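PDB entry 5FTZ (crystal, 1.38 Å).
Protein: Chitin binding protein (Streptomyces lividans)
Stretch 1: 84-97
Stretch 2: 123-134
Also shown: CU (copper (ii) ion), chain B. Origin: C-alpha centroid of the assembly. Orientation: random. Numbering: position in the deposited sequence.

Stretch 1 84-97: RWQFTARHATTDFK
Stretch 2 123-134: TVPYGGKQPPAT

Antiparallel segments can stay paired beyond a regular ladder by mixing backbone bonds with side-chain bonds, as residues 84-97 and 123-134 of this chitin-binding protein illustrate. Together they bury 983 Å². At one end, strands 95-97 and 123-125 run antiparallel (177°, axes 4.7 Å apart) with extended backbones. Phe-96 and Val-124 form the hydrogen-bonded pair, Phe-96 N to Val-124 O at 3.0 Å and Val-124 N to Phe-96 O at 2.8 Å; Asp-95 faces Pro-125 and Lys-97 faces Thr-123 as non-hydrogen-bonded pairs. Tyr-126 N donates to Thr-94 O (2.8 Å), leading into a type I' turn over Tyr-126 to Lys-129, in which Gly-127 (phi 69°) and Gly-128 (phi 81°) both hold positive phi. The turn is tied back by Thr-93 N to Lys-129 O (2.9 Å) and a weak bond from Gly-128 N to Thr-93 O (2.8 Å).

Arg-90, the largest contributor from its stretch at 100 Å², bridges the looped middle. Its CA-to-CB bond points toward the other segment (chi1 m, chi2 t, chi3 p), and Arg-90 NE donates to Pro-131 O (2.8 Å, 158°) at the guanidinium edge while Ala-133 N lies over one face. The carbonyl Arg-90 O accepts from Gln-130 NE2 (2.7 Å).

Pro-131 (86 Å², phi/psi -68/161°) has no backbone N-H to donate; its carbonyl serves as acceptor for Arg-90 and its ring packs on Phe-87, with Pro-131 CG 4.0 Å from the Phe-87 ring centroid, 23° off the normal, a CH-pi contact. Phe-87 (chi1 m, chi2 -71°) also donates from N to Ala-133 O (2.9 Å), beside the Gln-86/Thr-134 pair, where Thr-134 OG1 donates to Gln-86 OE1 (2.7 Å).

Phe-96 (74 Å², chi1 m, chi2 -87°) turns its edge to the face of Tyr-126, centroids 5.5 Å apart and planes at 88°.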

# COMPACT_ATOMS: atom_id res chain seq x y z
N ARG A 84 18.08 15.77 5.54
CA ARG A 84 16.95 15.93 6.41
C ARG A 84 15.76 16.54 5.66
O ARG A 84 15.92 17.54 4.93
CB ARG A 84 17.33 16.82 7.58
CG ARG A 84 16.27 16.95 8.65
CD ARG A 84 16.76 17.66 9.92
NE ARG A 84 16.90 19.06 9.71
CZ ARG A 84 17.71 19.87 10.40
NH1 ARG A 84 18.49 19.39 11.37
NH2 ARG A 84 17.75 21.16 10.11
N TRP A 85 14.61 15.93 5.88
CA TRP A 85 13.31 16.37 5.39
C TRP A 85 12.51 16.89 6.54
O TRP A 85 12.51 16.29 7.66
CB TRP A 85 12.52 15.22 4.77
CG TRP A 85 13.01 14.78 3.39
CD1 TRP A 85 14.13 13.99 3.15
CD2 TRP A 85 12.51 15.13 2.12
NE1 TRP A 85 14.33 13.84 1.82
CE2 TRP A 85 13.31 14.46 1.15
CE3 TRP A 85 11.43 15.88 1.71
CZ2 TRP A 85 13.07 14.64 -0.23
CZ3 TRP A 85 11.19 16.03 0.35
CH2 TRP A 85 12.00 15.38 -0.61
N GLN A 86 11.68 17.87 6.26
CA GLN A 86 10.64 18.34 7.18
C GLN A 86 9.33 18.10 6.49
O GLN A 86 9.16 18.43 5.30
CB GLN A 86 10.78 19.84 7.46
CG GLN A 86 12.09 20.23 8.10
CD GLN A 86 12.34 19.78 9.51
OE1 GLN A 86 11.44 19.26 10.18
NE2 GLN A 86 13.55 19.99 9.98
N PHE A 87 8.36 17.43 7.14
CA PHE A 87 7.10 17.14 6.52
C PHE A 87 5.93 17.89 7.20
O PHE A 87 5.92 18.03 8.42
CB PHE A 87 6.81 15.64 6.64
CG PHE A 87 7.86 14.77 6.02
CD1 PHE A 87 8.03 14.68 4.67
CD2 PHE A 87 8.76 14.07 6.82
CE1 PHE A 87 9.01 13.87 4.13
CE2 PHE A 87 9.73 13.27 6.28
CZ PHE A 87 9.87 13.17 4.93
N THR A 88 4.99 18.34 6.41
CA THR A 88 3.73 18.86 6.92
C THR A 88 2.63 17.81 6.80
O THR A 88 1.59 17.97 7.46
CB THR A 88 3.30 20.12 6.18
OG1 THR A 88 3.19 19.82 4.80
CG2 THR A 88 4.35 21.20 6.29
N ALA A 89 2.82 16.78 5.95
CA ALA A 89 1.92 15.62 5.88
C ALA A 89 2.79 14.37 5.65
O ALA A 89 3.48 14.26 4.60
CB ALA A 89 0.88 15.79 4.81
N ARG A 90 2.77 13.43 6.59
CA ARG A 90 3.70 12.27 6.62
C ARG A 90 3.19 11.00 5.88
O ARG A 90 2.85 9.98 6.49
CB ARG A 90 3.97 11.91 8.06
CG ARG A 90 4.78 12.97 8.80
CD ARG A 90 4.48 12.94 10.28
NE ARG A 90 4.83 11.67 10.86
CZ ARG A 90 4.59 11.35 12.12
NH1 ARG A 90 4.05 12.24 12.97
NH2 ARG A 90 4.92 10.13 12.53
N HIS A 91 3.17 11.08 4.59
CA HIS A 91 2.51 10.04 3.81
C HIS A 91 3.31 8.76 3.84
O HIS A 91 4.56 8.79 3.98
CB HIS A 91 2.49 10.44 2.35
CG HIS A 91 1.79 11.72 2.05
ND1 HIS A 91 0.47 11.92 2.38
CD2 HIS A 91 2.23 12.87 1.47
CE1 HIS A 91 0.11 13.13 2.00
NE2 HIS A 91 1.16 13.73 1.47
N ALA A 92 2.64 7.63 3.73
CA ALA A 92 3.28 6.35 3.45
C ALA A 92 4.22 6.56 2.26
O ALA A 92 3.86 7.17 1.25
CB ALA A 92 2.25 5.28 3.12
N THR A 93 5.44 6.01 2.36
CA THR A 93 6.51 6.35 1.48
C THR A 93 7.08 5.11 0.81
O THR A 93 7.37 4.10 1.50
CB THR A 93 7.61 7.06 2.30
OG1 THR A 93 7.01 8.32 2.75
CG2 THR A 93 8.87 7.33 1.47
N THR A 94 7.36 5.22 -0.49
CA THR A 94 8.06 4.20 -1.25
C THR A 94 9.56 4.37 -1.05
O THR A 94 10.20 3.44 -0.57
CB THR A 94 7.71 4.27 -2.74
OG1 THR A 94 6.31 4.04 -2.86
CG2 THR A 94 8.47 3.26 -3.58
N ASP A 95 10.14 5.52 -1.39
CA ASP A 95 11.58 5.71 -1.22
C ASP A 95 11.97 7.18 -1.27
O ASP A 95 11.15 8.08 -1.54
CB ASP A 95 12.39 4.90 -2.24
CG ASP A 95 12.34 5.43 -3.61
OD1 ASP A 95 11.61 6.34 -3.91
OD2 ASP A 95 13.12 4.89 -4.44
N PHE A 96 13.22 7.39 -0.90
CA PHE A 96 13.94 8.67 -1.07
C PHE A 96 15.11 8.43 -1.98
O PHE A 96 15.85 7.45 -1.73
CB PHE A 96 14.42 9.24 0.27
CG PHE A 96 13.31 9.55 1.25
CD1 PHE A 96 12.66 10.78 1.25
CD2 PHE A 96 12.85 8.60 2.12
CE1 PHE A 96 11.62 11.07 2.12
CE2 PHE A 96 11.84 8.87 3.00
CZ PHE A 96 11.21 10.10 2.99
N LYS A 97 15.34 9.29 -2.95
CA LYS A 97 16.50 9.16 -3.85
C LYS A 97 17.15 10.51 -3.95
O LYS A 97 16.44 11.54 -4.00
CB LYS A 97 16.14 8.69 -5.23
CG LYS A 97 15.58 7.29 -5.27
CD LYS A 97 15.16 6.92 -6.66
CE LYS A 97 14.92 5.42 -6.76
NZ LYS A 97 13.71 5.20 -7.52
N THR A 123 20.16 6.15 -1.95
CA THR A 123 18.75 5.71 -2.06
C THR A 123 18.33 5.13 -0.74
O THR A 123 19.11 4.33 -0.19
CB THR A 123 18.60 4.62 -3.16
OG1 THR A 123 19.05 5.14 -4.42
CG2 THR A 123 17.17 4.15 -3.31
N VAL A 124 17.11 5.44 -0.29
CA VAL A 124 16.54 4.82 0.93
C VAL A 124 15.20 4.19 0.59
O VAL A 124 14.19 4.90 0.50
CB VAL A 124 16.42 5.86 2.03
CG1 VAL A 124 15.95 5.24 3.31
CG2 VAL A 124 17.78 6.51 2.28
N PRO A 125 15.18 2.86 0.36
CA PRO A 125 13.89 2.18 0.22
C PRO A 125 13.18 2.31 1.57
O PRO A 125 13.80 2.08 2.64
CB PRO A 125 14.28 0.75 -0.10
CG PRO A 125 15.73 0.80 -0.53
CD PRO A 125 16.31 1.92 0.27
N TYR A 126 11.87 2.65 1.57
CA TYR A 126 11.19 2.93 2.84
C TYR A 126 10.02 2.00 3.16
O TYR A 126 9.41 2.11 4.21
CB TYR A 126 10.70 4.39 2.88
CG TYR A 126 10.77 5.06 4.22
CD1 TYR A 126 11.98 5.41 4.78
CD2 TYR A 126 9.62 5.29 4.97
CE1 TYR A 126 12.06 6.03 6.02
CE2 TYR A 126 9.69 5.87 6.21
CZ TYR A 126 10.92 6.21 6.74
OH TYR A 126 10.98 6.80 8.02
N GLY A 127 9.71 1.07 2.28
CA GLY A 127 8.81 -0.03 2.63
C GLY A 127 7.38 0.36 2.85
O GLY A 127 6.66 -0.41 3.53
N GLY A 128 6.90 1.50 2.36
CA GLY A 128 5.52 1.90 2.59
C GLY A 128 5.24 2.54 3.93
O GLY A 128 4.10 2.81 4.25
N LYS A 129 6.28 2.71 4.74
CA LYS A 129 6.10 3.26 6.07
C LYS A 129 5.92 4.78 6.04
O LYS A 129 6.28 5.46 5.08
CB LYS A 129 7.26 2.84 6.95
CG LYS A 129 7.35 1.31 7.17
CD LYS A 129 6.12 0.74 7.84
CE LYS A 129 6.38 -0.68 8.29
NZ LYS A 129 5.32 -1.58 7.79
N GLN A 130 5.38 5.31 7.12
CA GLN A 130 5.24 6.75 7.33
C GLN A 130 6.44 7.33 8.04
O GLN A 130 6.75 6.89 9.15
CB GLN A 130 4.05 7.04 8.18
CG GLN A 130 2.77 6.69 7.52
CD GLN A 130 1.66 7.23 8.35
OE1 GLN A 130 1.22 6.56 9.29
NE2 GLN A 130 1.31 8.51 8.14
N PRO A 131 7.11 8.31 7.43
CA PRO A 131 8.24 8.88 8.10
C PRO A 131 7.82 9.66 9.35
O PRO A 131 6.68 10.09 9.41
CB PRO A 131 8.82 9.84 7.06
CG PRO A 131 7.62 10.27 6.26
CD PRO A 131 6.78 9.03 6.17
N PRO A 132 8.78 9.91 10.25
CA PRO A 132 8.55 10.92 11.32
C PRO A 132 8.40 12.31 10.70
O PRO A 132 8.81 12.50 9.54
CB PRO A 132 9.83 10.83 12.12
CG PRO A 132 10.90 10.38 11.10
CD PRO A 132 10.16 9.44 10.19
N ALA A 133 7.86 13.30 11.42
CA ALA A 133 7.73 14.66 10.89
C ALA A 133 9.03 15.32 10.52
O ALA A 133 9.06 16.20 9.63
CB ALA A 133 7.00 15.51 11.90
N THR A 134 10.13 14.93 11.13
CA THR A 134 11.48 15.36 10.74
C THR A 134 12.27 14.07 10.56
O THR A 134 12.42 13.33 11.54
CB THR A 134 12.22 16.22 11.79
OG1 THR A 134 11.45 17.39 12.11
CG2 THR A 134 13.57 16.66 11.29
CU CU B . 1.45 15.56 1.03
O HOH W 1 8.25 19.04 10.10
O HOH W 2 6.15 7.89 11.71
O HOH W 3 10.56 0.45 -0.39